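Local coordinates for ancestral D-type dye decolorizing peroxidase (Geotrichum candidum, PDB 7ANV), which probably uses its haem and hydrogen peroxide to oxidise dyes and related substrates, as other dye-decolorizing peroxidases do, at residues G14-K19 and L145-S150; K39-L44 and Q159-I164; V258-K263 and K384-D389. All blocks are in the same frame, centred on the assembly; numbering follows the deposited sequence. Where two conformers were deposited one is given.

Contact 1. Residues G14-K19 and L145-S150; sequences GGLPKK and LVAGDS. With SO4 (sulfate ion), chain H.
A147 CB is the tight point of this contact. L16 CB lies 3.7 Å from A147 CB on one flank, and K18 CB lies 3.9 Å from A147 CB on another. The small methyl lets the loop 14-19 come close to the end of strand 142-148. L16 points toward the strand and also packs on V51 of helix 48-59, so this part is buried. One backbone bond joins the two segments, K19 N to G148 O at 2.9 Å and nearly straight (165°). The same oxygen has a CA-H...O contact with K18 CA at 3.5 Å.

K18 CG sits between its backbone N and carbonyl carbon (chi1 69°), and the extended chain leads away from the strand. Its NZ is still firmly held, by E21 in a salt bridge and by the carbonyls of R368 and G369. K19 is the loose, solvent side. Its CB, CG and CD lie near D149 O, with CD 3.5 Å from D149 O. A sulfate, probably from the crystallisation liquor, binds the loop backbone; its O4 accepts a hydrogen bond from K18 N (2.8 Å), and R55 holds it too. D149 turns its carboxylate away, to T153 and L77 N. The arrangement belongs to the first ferredoxin-like half of the DyP fold, where the chain enters strand 20-28 beside strand 142-148 in an antiparallel sheet of order 2-3-1-4.

Contact 2. Residues K39-L44 and Q159-I164; sequences KQLIPL and QEIEAI
I164 has the largest share of this contact and meets L41, L44 and Q40 of the opposing segment. Its CB points toward 39-44, and the chain forks there. The short branch, CG2, stands anti to the backbone N. It lies 3.9 Å from Q40 CB and equally far from L41 N, so it rests against the backbone of the helix as well as its side chains. The long branch runs through CG1, which is anti to the carbonyl carbon (chi1 -73°). Its tip, CD1, ends 3.8 Å from L44 CD2 and at the same distance from Q40 O.

L44 is the second anchor. It lies on the 3-10 turn 42-44, tied back by L44 N to L41 O at 2.8 Å. Its CD2 is shared by three side chains: I164 CD1, I161 CG1 and the carboxylate carbon of E160. The last is the closest, with L44 CD2 3.6 Å from E160 CD, and the two side chains meet tip to tip. E160 is extended, and its OE1 makes a salt bridge with K157. An alanine in place of E160 would probably leave K157 NZ without that acidic mate and open a gap beside L44 CD2. Deeper in, L41 CD1 and I161 CG1 touch at 4.0 Å as the two side chains cross obliquely. L41 goes on to I82, and I161 to V80, I144 and V146, all on the sheet. Q40 turns its amide away from the contact.

The two segments meet by van der Waals packing, mostly of aliphatic groups. This is the pairing of the two helices of a ferredoxin-like beta-alpha-beta-beta-alpha-beta unit: helices 31-41 and 151-164 lie side by side against one sheet.

Contact 3. Residues V258-K263 and K384-D389; sequences VPEFNK and KKTKHD. With SO4 (sulfate ion), chain D; SO4 (sulfate ion), chain G.
The chain leaves helix 378-383 through K384, whose positive phi closes a Schellman motif, and its carbonyl carbon passes 3.4 Å from P259 CB at the start of helix 258-267. K385 N returns to E380 O in that motif. The contact ties the loop before strand 391-398 to helix 258-267, which follows strand 247-256 of the same ferredoxin-like sheet.

P259 packs against the loop backbone. Its CB lies against K384 and K385, and its CD is 3.4 Å from T386 OG1. The P259 and T386 side chains cross at about a right angle.

E260 makes the polar grip, and both of its oxygens hold T386. The bend at chi2 (86°) turns CD toward the loop. T386 OG1 donates to E260 OE1 at 2.6 Å and meets the syn lone pair of OE1. T386 N donates to E260 OE2 at 2.9 Å. That bond is almost straight (178°), and the donor stands 31° out of the carboxylate plane on the syn side. Two bonds of this kind fix the rotation of the carboxylate. The nearby helix start would probably favour its negative charge. T386 OG1 also accepts from a water at 2.8 Å. The same water accepts a hydrogen bond from V258 N, so it bridges the first turn of the helix to the loop.

K263 CG and K384 CD come within 4.2 Å, and their NZ atoms make salt bridges with E267 and E266 respectively. Further on, E380 takes both K387 N and H388 N. H388 lies between two sulfates, probably from the crystallisation liquor, which sit at its ring edge. H388 ND1 donates to O3 of one sulfate at 2.6 Å, and H388 NE2 to O3 of the other at 2.8 Å.

Contacts 1 and 2 belong to the first ferredoxin-like half, and contact 3 to the second. The centres of contacts 1 and 2 are about 17 Å apart. They touch directly, V146 CG2 to I161 CD1 at 3.6 Å, where helix 151-164 packs on strand 142-148, which precedes it in the chain. Contact 3 lies about 28 Å from contact 1 and 40 Å from contact 2, centre to centre. In contact 3 the V258 side chain is about 9 Å from the haem; in contact 1 that of K18 is about 13 Å away. R368 and G369, which hold K18 NZ, lie on the second sheet, next to R367 of the oxygen pocket.

Contact 1. Residues G14-K19 and L145-S150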
loop_
_atom_site.group_PDB
_atom_site.type_symbol
_atom_site.label_atom_id
_atom_site.label_comp_id
_atom_site.label_asym_id
_atom_site.label_seq_id
_atom_site.Cartn_x
_atom_site.Cartn_y
_atom_site.Cartn_z
ATOM N N GLY A 14 -3.379 -10.244 9.552
ATOM C CA GLY A 14 -2.284 -11.219 9.404
ATOM C C GLY A 14 -1.575 -11.065 8.077
ATOM O O GLY A 14 -0.357 -10.808 8.071
ATOM N N GLY A 15 -2.348 -11.115 7.002
ATOM C CA GLY A 15 -1.859 -11.028 5.616
ATOM C C GLY A 15 -1.398 -12.358 5.068
ATOM O O GLY A 15 -0.813 -13.171 5.801
ATOM N N LEU A 16 -1.670 -12.594 3.785
ATOM C CA LEU A 16 -1.271 -13.860 3.126
ATOM C C LEU A 16 0.240 -13.906 2.983
ATOM O O LEU A 16 0.832 -13.010 2.406
ATOM C CB LEU A 16 -1.936 -13.948 1.751
ATOM C CG LEU A 16 -3.453 -13.866 1.725
ATOM C CD1 LEU A 16 -3.932 -13.910 0.275
ATOM C CD2 LEU A 16 -4.049 -14.993 2.531
ATOM N N PRO A 17 0.915 -14.904 3.566
ATOM C CA PRO A 17 2.370 -15.012 3.447
ATOM C C PRO A 17 2.734 -15.390 2.010
ATOM O O PRO A 17 1.933 -16.055 1.360
ATOM C CB PRO A 17 2.758 -16.157 4.395
ATOM C CG PRO A 17 1.500 -16.897 4.619
ATOM C CD PRO A 17 0.355 -15.933 4.452
ATOM N N LYS A 18 3.866 -14.900 1.517
ATOM C CA LYS A 18 4.137 -15.027 0.066
ATOM C C LYS A 18 5.602 -14.782 -0.278
ATOM O O LYS A 18 6.275 -13.926 0.370
ATOM C CB LYS A 18 3.241 -14.033 -0.673
ATOM C CG LYS A 18 3.562 -12.562 -0.472
ATOM C CD LYS A 18 2.399 -11.659 -0.797
ATOM C CE LYS A 18 2.614 -10.230 -0.364
ATOM N NZ LYS A 18 1.404 -9.440 -0.617
ATOM N N LYS A 19 6.048 -15.446 -1.335
ATOM C CA LYS A 19 7.249 -15.045 -2.120
ATOM C C LYS A 19 6.769 -14.513 -3.479
ATOM O O LYS A 19 7.491 -13.785 -4.120
ATOM C CB LYS A 19 8.179 -16.246 -2.287
ATOM C CG LYS A 19 8.706 -16.774 -0.952
ATOM C CD LYS A 19 9.849 -17.782 -1.027
ATOM C CE LYS A 19 10.473 -17.998 0.351
ATOM N NZ LYS A 19 11.806 -18.657 0.291
ATOM N N LEU A 145 -6.966 -12.939 -5.454
ATOM C CA LEU A 145 -5.555 -12.866 -5.010
ATOM C C LEU A 145 -5.084 -14.282 -4.731
ATOM O O LEU A 145 -5.728 -14.989 -3.914
ATOM C CB LEU A 145 -5.496 -12.127 -3.665
ATOM C CG LEU A 145 -5.788 -10.655 -3.589
ATOM C CD1 LEU A 145 -7.297 -10.429 -3.678
ATOM C CD2 LEU A 145 -5.232 -10.132 -2.255
ATOM N N VAL A 146 -4.001 -14.703 -5.332
ATOM C CA VAL A 146 -3.415 -16.024 -5.005
ATOM C C VAL A 146 -1.945 -15.797 -4.614
ATOM O O VAL A 146 -1.134 -15.396 -5.459
ATOM C CB VAL A 146 -3.567 -17.017 -6.180
ATOM C CG1 VAL A 146 -3.093 -18.395 -5.754
ATOM C CG2 VAL A 146 -5.003 -17.063 -6.704
ATOM N N ALA A 147 -1.622 -16.062 -3.359
ATOM C CA ALA A 147 -0.291 -15.841 -2.759
ATOM C C ALA A 147 0.337 -17.213 -2.486
ATOM O O ALA A 147 -0.385 -18.153 -2.214
ATOM C CB ALA A 147 -0.464 -15.048 -1.491
ATOM N N GLY A 148 1.633 -17.373 -2.681
ATOM C CA GLY A 148 2.256 -18.676 -2.446
ATOM C C GLY A 148 3.744 -18.582 -2.255
ATOM O O GLY A 148 4.355 -17.506 -2.443
ATOM N N ASP A 149 4.312 -19.724 -1.930
ATOM C CA ASP A 149 5.757 -19.904 -1.723
ATOM C C ASP A 149 6.512 -19.891 -3.058
ATOM O O ASP A 149 7.719 -19.682 -3.036
ATOM C CB ASP A 149 5.989 -21.232 -1.017
ATOM C CG ASP A 149 5.574 -22.409 -1.880
ATOM O OD1 ASP A 149 4.344 -22.622 -2.000
ATOM O OD2 ASP A 149 6.482 -23.101 -2.405
ATOM N N SER A 150 5.839 -20.169 -4.177
ATOM C CA SER A 150 6.519 -20.421 -5.473
ATOM C C SER A 150 5.542 -20.178 -6.619
ATOM O O SER A 150 4.301 -20.225 -6.396
ATOM C CB SER A 150 7.076 -21.833 -5.531
ATOM O OG SER A 150 6.058 -22.805 -5.481
HETATM S S SO4 H . 5.453 -12.838 4.694
HETATM O O1 SO4 H . 6.563 -11.924 4.656
HETATM O O2 SO4 H . 4.315 -12.177 5.284
HETATM O O3 SO4 H . 5.797 -13.993 5.487
HETATM O O4 SO4 H . 5.135 -13.259 3.356
#

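Contact 2. Residues K39-L44 and Q159-I164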
loop_
_atom_site.group_PDB
_atom_site.type_symbol
_atom_site.label_atom_id
_atom_site.label_comp_id
_atom_site.label_asym_id
_atom_site.label_seq_id
_atom_site.Cartn_x
_atom_site.Cartn_y
_atom_site.Cartn_z
ATOM N N LYS A 39 -19.780 -20.832 -4.599
ATOM C CA LYS A 39 -20.012 -21.800 -3.496
ATOM C C LYS A 39 -18.821 -22.773 -3.392
ATOM O O LYS A 39 -18.429 -23.142 -2.274
ATOM C CB LYS A 39 -21.331 -22.532 -3.702
ATOM C CG LYS A 39 -21.873 -23.155 -2.433
ATOM C CD LYS A 39 -23.243 -23.828 -2.535
ATOM C CE LYS A 39 -23.853 -23.952 -1.147
ATOM N NZ LYS A 39 -25.057 -24.823 -1.102
ATOM N N GLN A 40 -18.256 -23.160 -4.534
ATOM C CA GLN A 40 -17.118 -24.098 -4.623
ATOM C C GLN A 40 -15.800 -23.369 -4.342
ATOM O O GLN A 40 -14.864 -24.040 -3.894
ATOM C CB GLN A 40 -17.128 -24.786 -5.986
ATOM C CG GLN A 40 -18.486 -25.388 -6.317
ATOM C CD GLN A 40 -18.858 -26.427 -5.296
ATOM O OE1 GLN A 40 -18.017 -27.231 -4.892
ATOM N NE2 GLN A 40 -20.106 -26.403 -4.848
ATOM N N LEU A 41 -15.730 -22.051 -4.519
ATOM C CA LEU A 41 -14.493 -21.303 -4.170
ATOM C C LEU A 41 -14.387 -21.138 -2.650
ATOM O O LEU A 41 -13.281 -21.069 -2.138
ATOM C CB LEU A 41 -14.470 -19.944 -4.866
ATOM C CG LEU A 41 -13.216 -19.117 -4.597
ATOM C CD1 LEU A 41 -12.000 -19.748 -5.253
ATOM C CD2 LEU A 41 -13.387 -17.665 -5.055
ATOM N N ILE A 42 -15.500 -20.982 -1.958
ATOM C CA ILE A 42 -15.471 -20.587 -0.521
ATOM C C ILE A 42 -14.538 -21.476 0.303
ATOM O O ILE A 42 -13.775 -20.955 1.122
ATOM C CB ILE A 42 -16.890 -20.437 0.043
ATOM C CG1 ILE A 42 -17.516 -19.203 -0.612
ATOM C CG2 ILE A 42 -16.847 -20.286 1.555
ATOM C CD1 ILE A 42 -18.982 -19.028 -0.371
ATOM N N PRO A 43 -14.543 -22.822 0.169
ATOM C CA PRO A 43 -13.611 -23.650 0.939
ATOM C C PRO A 43 -12.129 -23.356 0.684
ATOM O O PRO A 43 -11.345 -23.723 1.493
ATOM C CB PRO A 43 -13.883 -25.084 0.447
ATOM C CG PRO A 43 -15.314 -25.025 -0.076
ATOM C CD PRO A 43 -15.482 -23.629 -0.632
ATOM N N LEU A 44 -11.776 -22.706 -0.415
ATOM C CA LEU A 44 -10.367 -22.384 -0.787
ATOM C C LEU A 44 -9.969 -21.055 -0.159
ATOM O O LEU A 44 -8.761 -20.752 -0.172
ATOM C CB LEU A 44 -10.207 -22.278 -2.302
ATOM C CG LEU A 44 -10.065 -23.593 -3.070
ATOM C CD1 LEU A 44 -11.283 -24.449 -2.927
ATOM C CD2 LEU A 44 -9.791 -23.324 -4.530
ATOM N N GLN A 159 -5.048 -22.771 -11.574
ATOM C CA GLN A 159 -5.733 -23.730 -12.483
ATOM C C GLN A 159 -6.986 -24.259 -11.773
ATOM O O GLN A 159 -7.991 -24.495 -12.431
ATOM C CB GLN A 159 -4.806 -24.870 -12.879
ATOM C CG GLN A 159 -3.747 -24.452 -13.883
ATOM C CD GLN A 159 -4.414 -23.937 -15.142
ATOM O OE1 GLN A 159 -5.336 -24.545 -15.700
ATOM N NE2 GLN A 159 -4.000 -22.749 -15.542
ATOM N N GLU A 160 -6.905 -24.512 -10.476
ATOM C CA GLU A 160 -8.057 -25.032 -9.699
ATOM C C GLU A 160 -9.170 -23.971 -9.681
ATOM O O GLU A 160 -10.360 -24.311 -9.930
ATOM C CB GLU A 160 -7.575 -25.428 -8.299
ATOM C CG GLU A 160 -8.688 -25.891 -7.408
ATOM C CD GLU A 160 -8.222 -26.220 -5.999
ATOM O OE1 GLU A 160 -7.106 -25.818 -5.637
ATOM O OE2 GLU A 160 -9.016 -26.831 -5.271
ATOM N N ILE A 161 -8.813 -22.722 -9.405
ATOM C CA ILE A 161 -9.787 -21.590 -9.338
ATOM C C ILE A 161 -10.379 -21.358 -10.727
ATOM O O ILE A 161 -11.596 -21.213 -10.815
ATOM C CB ILE A 161 -9.144 -20.311 -8.767
ATOM C CG1 ILE A 161 -8.698 -20.527 -7.323
ATOM C CG2 ILE A 161 -10.093 -19.135 -8.903
ATOM C CD1 ILE A 161 -7.699 -19.496 -6.852
ATOM N N GLU A 162 -9.553 -21.372 -11.774
ATOM C CA GLU A 162 -10.103 -21.281 -13.143
ATOM C C GLU A 162 -11.139 -22.401 -13.373
ATOM O O GLU A 162 -12.229 -22.116 -13.937
ATOM C CB GLU A 162 -8.972 -21.364 -14.150
ATOM C CG GLU A 162 -8.199 -20.090 -14.265
ATOM C CD GLU A 162 -7.176 -20.045 -15.392
ATOM O OE1 GLU A 162 -7.260 -20.852 -16.349
ATOM O OE2 GLU A 162 -6.358 -19.116 -15.362
ATOM N N ALA A 163 -10.859 -23.636 -12.964
ATOM C CA ALA A 163 -11.789 -24.773 -13.166
ATOM C C ALA A 163 -13.114 -24.471 -12.461
ATOM O O ALA A 163 -14.210 -24.778 -13.011
ATOM C CB ALA A 163 -11.193 -26.068 -12.648
ATOM N N ILE A 164 -13.021 -23.988 -11.236
ATOM C CA ILE A 164 -14.236 -23.695 -10.421
ATOM C C ILE A 164 -15.113 -22.717 -11.197
ATOM O O ILE A 164 -16.320 -22.911 -11.189
ATOM C CB ILE A 164 -13.851 -23.229 -9.024
ATOM C CG1 ILE A 164 -13.323 -24.402 -8.202
ATOM C CG2 ILE A 164 -14.984 -22.503 -8.305
ATOM C CD1 ILE A 164 -12.569 -23.940 -6.973
#

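Contact 3. Residues V258-K263 and K384-D389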
loop_
_atom_site.group_PDB
_atom_site.type_symbol
_atom_site.label_atom_id
_atom_site.label_comp_id
_atom_site.label_asym_id
_atom_site.label_seq_id
_atom_site.Cartn_x
_atom_site.Cartn_y
_atom_site.Cartn_z
ATOM N N VAL A 258 13.776 3.091 -11.313
ATOM C CA VAL A 258 14.840 2.859 -10.305
ATOM C C VAL A 258 16.133 3.563 -10.709
ATOM O O VAL A 258 16.689 4.359 -9.933
ATOM C CB VAL A 258 14.971 1.356 -9.996
ATOM C CG1 VAL A 258 16.083 1.080 -9.004
ATOM C CG2 VAL A 258 13.645 0.846 -9.439
ATOM N N PRO A 259 16.636 3.411 -11.943
ATOM C CA PRO A 259 17.859 4.123 -12.317
ATOM C C PRO A 259 17.688 5.646 -12.231
ATOM O O PRO A 259 18.647 6.329 -11.821
ATOM C CB PRO A 259 18.104 3.676 -13.771
ATOM C CG PRO A 259 17.351 2.400 -13.889
ATOM C CD PRO A 259 16.135 2.527 -12.999
ATOM N N GLU A 260 16.482 6.127 -12.556
ATOM C CA GLU A 260 16.135 7.575 -12.501
ATOM C C GLU A 260 16.153 8.056 -11.040
ATOM O O GLU A 260 16.743 9.110 -10.754
ATOM C CB GLU A 260 14.806 7.809 -13.221
ATOM C CG GLU A 260 14.887 7.606 -14.710
ATOM C CD GLU A 260 14.690 6.193 -15.223
ATOM O OE1 GLU A 260 14.590 5.234 -14.391
ATOM O OE2 GLU A 260 14.525 6.057 -16.449
ATOM N N PHE A 261 15.586 7.287 -10.116
ATOM C CA PHE A 261 15.650 7.599 -8.669
ATOM C C PHE A 261 17.120 7.667 -8.238
ATOM O O PHE A 261 17.576 8.619 -7.539
ATOM C CB PHE A 261 14.843 6.548 -7.905
ATOM C CG PHE A 261 14.829 6.751 -6.421
ATOM C CD1 PHE A 261 13.932 7.631 -5.847
ATOM C CD2 PHE A 261 15.670 6.037 -5.602
ATOM C CE1 PHE A 261 13.927 7.822 -4.478
ATOM C CE2 PHE A 261 15.648 6.213 -4.232
ATOM C CZ PHE A 261 14.760 7.093 -3.673
ATOM N N ASN A 262 17.881 6.646 -8.625
ATOM C CA ASN A 262 19.308 6.544 -8.231
ATOM C C ASN A 262 20.077 7.746 -8.788
ATOM O O ASN A 262 20.948 8.271 -8.085
ATOM C CB ASN A 262 19.888 5.195 -8.656
ATOM C CG ASN A 262 19.476 4.107 -7.694
ATOM O OD1 ASN A 262 19.310 4.384 -6.499
ATOM N ND2 ASN A 262 19.348 2.896 -8.199
ATOM N N LYS A 263 19.791 8.136 -10.027
ATOM C CA LYS A 263 20.464 9.282 -10.681
ATOM C C LYS A 263 20.192 10.543 -9.866
ATOM O O LYS A 263 21.111 11.329 -9.659
ATOM C CB LYS A 263 19.937 9.436 -12.104
ATOM C CG LYS A 263 20.558 10.538 -12.932
ATOM C CD LYS A 263 19.942 10.546 -14.345
ATOM C CE LYS A 263 20.644 11.450 -15.335
ATOM N NZ LYS A 263 20.248 12.865 -15.148
ATOM N N LYS A 384 21.568 4.453 -16.791
ATOM C CA LYS A 384 20.735 5.237 -15.845
ATOM C C LYS A 384 19.342 5.445 -16.427
ATOM O O LYS A 384 18.731 6.504 -16.191
ATOM C CB LYS A 384 21.392 6.585 -15.505
ATOM C CG LYS A 384 22.829 6.487 -15.031
ATOM C CD LYS A 384 23.352 7.826 -14.577
ATOM C CE LYS A 384 24.835 7.827 -14.285
ATOM N NZ LYS A 384 25.183 6.982 -13.117
ATOM N N LYS A 385 18.814 4.471 -17.156
ATOM C CA LYS A 385 17.492 4.638 -17.786
ATOM C C LYS A 385 16.705 3.330 -17.649
ATOM O O LYS A 385 17.294 2.258 -17.936
ATOM C CB LYS A 385 17.662 5.055 -19.253
ATOM C CG LYS A 385 16.335 5.176 -19.987
ATOM C CD LYS A 385 16.422 5.557 -21.462
ATOM C CE LYS A 385 15.062 5.467 -22.132
ATOM N NZ LYS A 385 15.049 6.151 -23.450
ATOM N N THR A 386 15.432 3.432 -17.256
ATOM C CA THR A 386 14.472 2.310 -17.174
ATOM C C THR A 386 14.195 1.777 -18.588
ATOM O O THR A 386 13.844 2.599 -19.490
ATOM C CB THR A 386 13.162 2.726 -16.507
ATOM O OG1 THR A 386 13.513 2.957 -15.147
ATOM C CG2 THR A 386 12.078 1.680 -16.580
ATOM N N LYS A 387 14.341 0.468 -18.755
ATOM C CA LYS A 387 13.913 -0.264 -19.972
ATOM C C LYS A 387 12.755 -1.217 -19.654
ATOM O O LYS A 387 11.975 -1.495 -20.561
ATOM C CB LYS A 387 15.138 -0.934 -20.600
ATOM C CG LYS A 387 16.234 0.037 -21.011
ATOM C CD LYS A 387 17.475 -0.629 -21.645
ATOM C CE LYS A 387 17.294 -1.045 -23.093
ATOM N NZ LYS A 387 18.606 -1.059 -23.793
ATOM N N HIS A 388 12.598 -1.692 -18.417
ATOM C CA HIS A 388 11.677 -2.797 -18.077
ATOM C C HIS A 388 10.643 -2.306 -17.065
ATOM O O HIS A 388 10.985 -1.430 -16.244
ATOM C CB HIS A 388 12.473 -4.001 -17.581
ATOM C CG HIS A 388 13.422 -4.484 -18.620
ATOM N ND1 HIS A 388 12.974 -5.044 -19.785
ATOM C CD2 HIS A 388 14.769 -4.399 -18.720
ATOM C CE1 HIS A 388 14.015 -5.316 -20.562
ATOM N NE2 HIS A 388 15.122 -4.947 -19.922
ATOM N N ASP A 389 9.429 -2.843 -17.150
ATOM C CA ASP A 389 8.318 -2.489 -16.227
ATOM C C ASP A 389 8.587 -3.201 -14.899
ATOM O O ASP A 389 8.709 -4.448 -14.903
ATOM C CB ASP A 389 6.974 -2.888 -16.839
ATOM C CG ASP A 389 5.745 -2.390 -16.101
ATOM O OD1 ASP A 389 5.882 -1.452 -15.272
ATOM O OD2 ASP A 389 4.658 -3.002 -16.326
HETATM S S SO4 D . 9.421 -5.580 -19.844
HETATM O O1 SO4 D . 9.868 -6.289 -18.673
HETATM O O2 SO4 D . 8.754 -4.357 -19.480
HETATM O O3 SO4 D . 10.549 -5.280 -20.702
HETATM O O4 SO4 D . 8.483 -6.407 -20.561
HETATM S S SO4 G . 18.430 -4.760 -21.143
HETATM O O1 SO4 G . 18.050 -3.875 -20.056
HETATM O O2 SO4 G . 19.414 -5.705 -20.674
HETATM O O3 SO4 G . 17.266 -5.490 -21.612
HETATM O O4 SO4 G . 18.964 -3.956 -22.219
HETATM O O HOH W 1 12.889 1.051 -13.163
#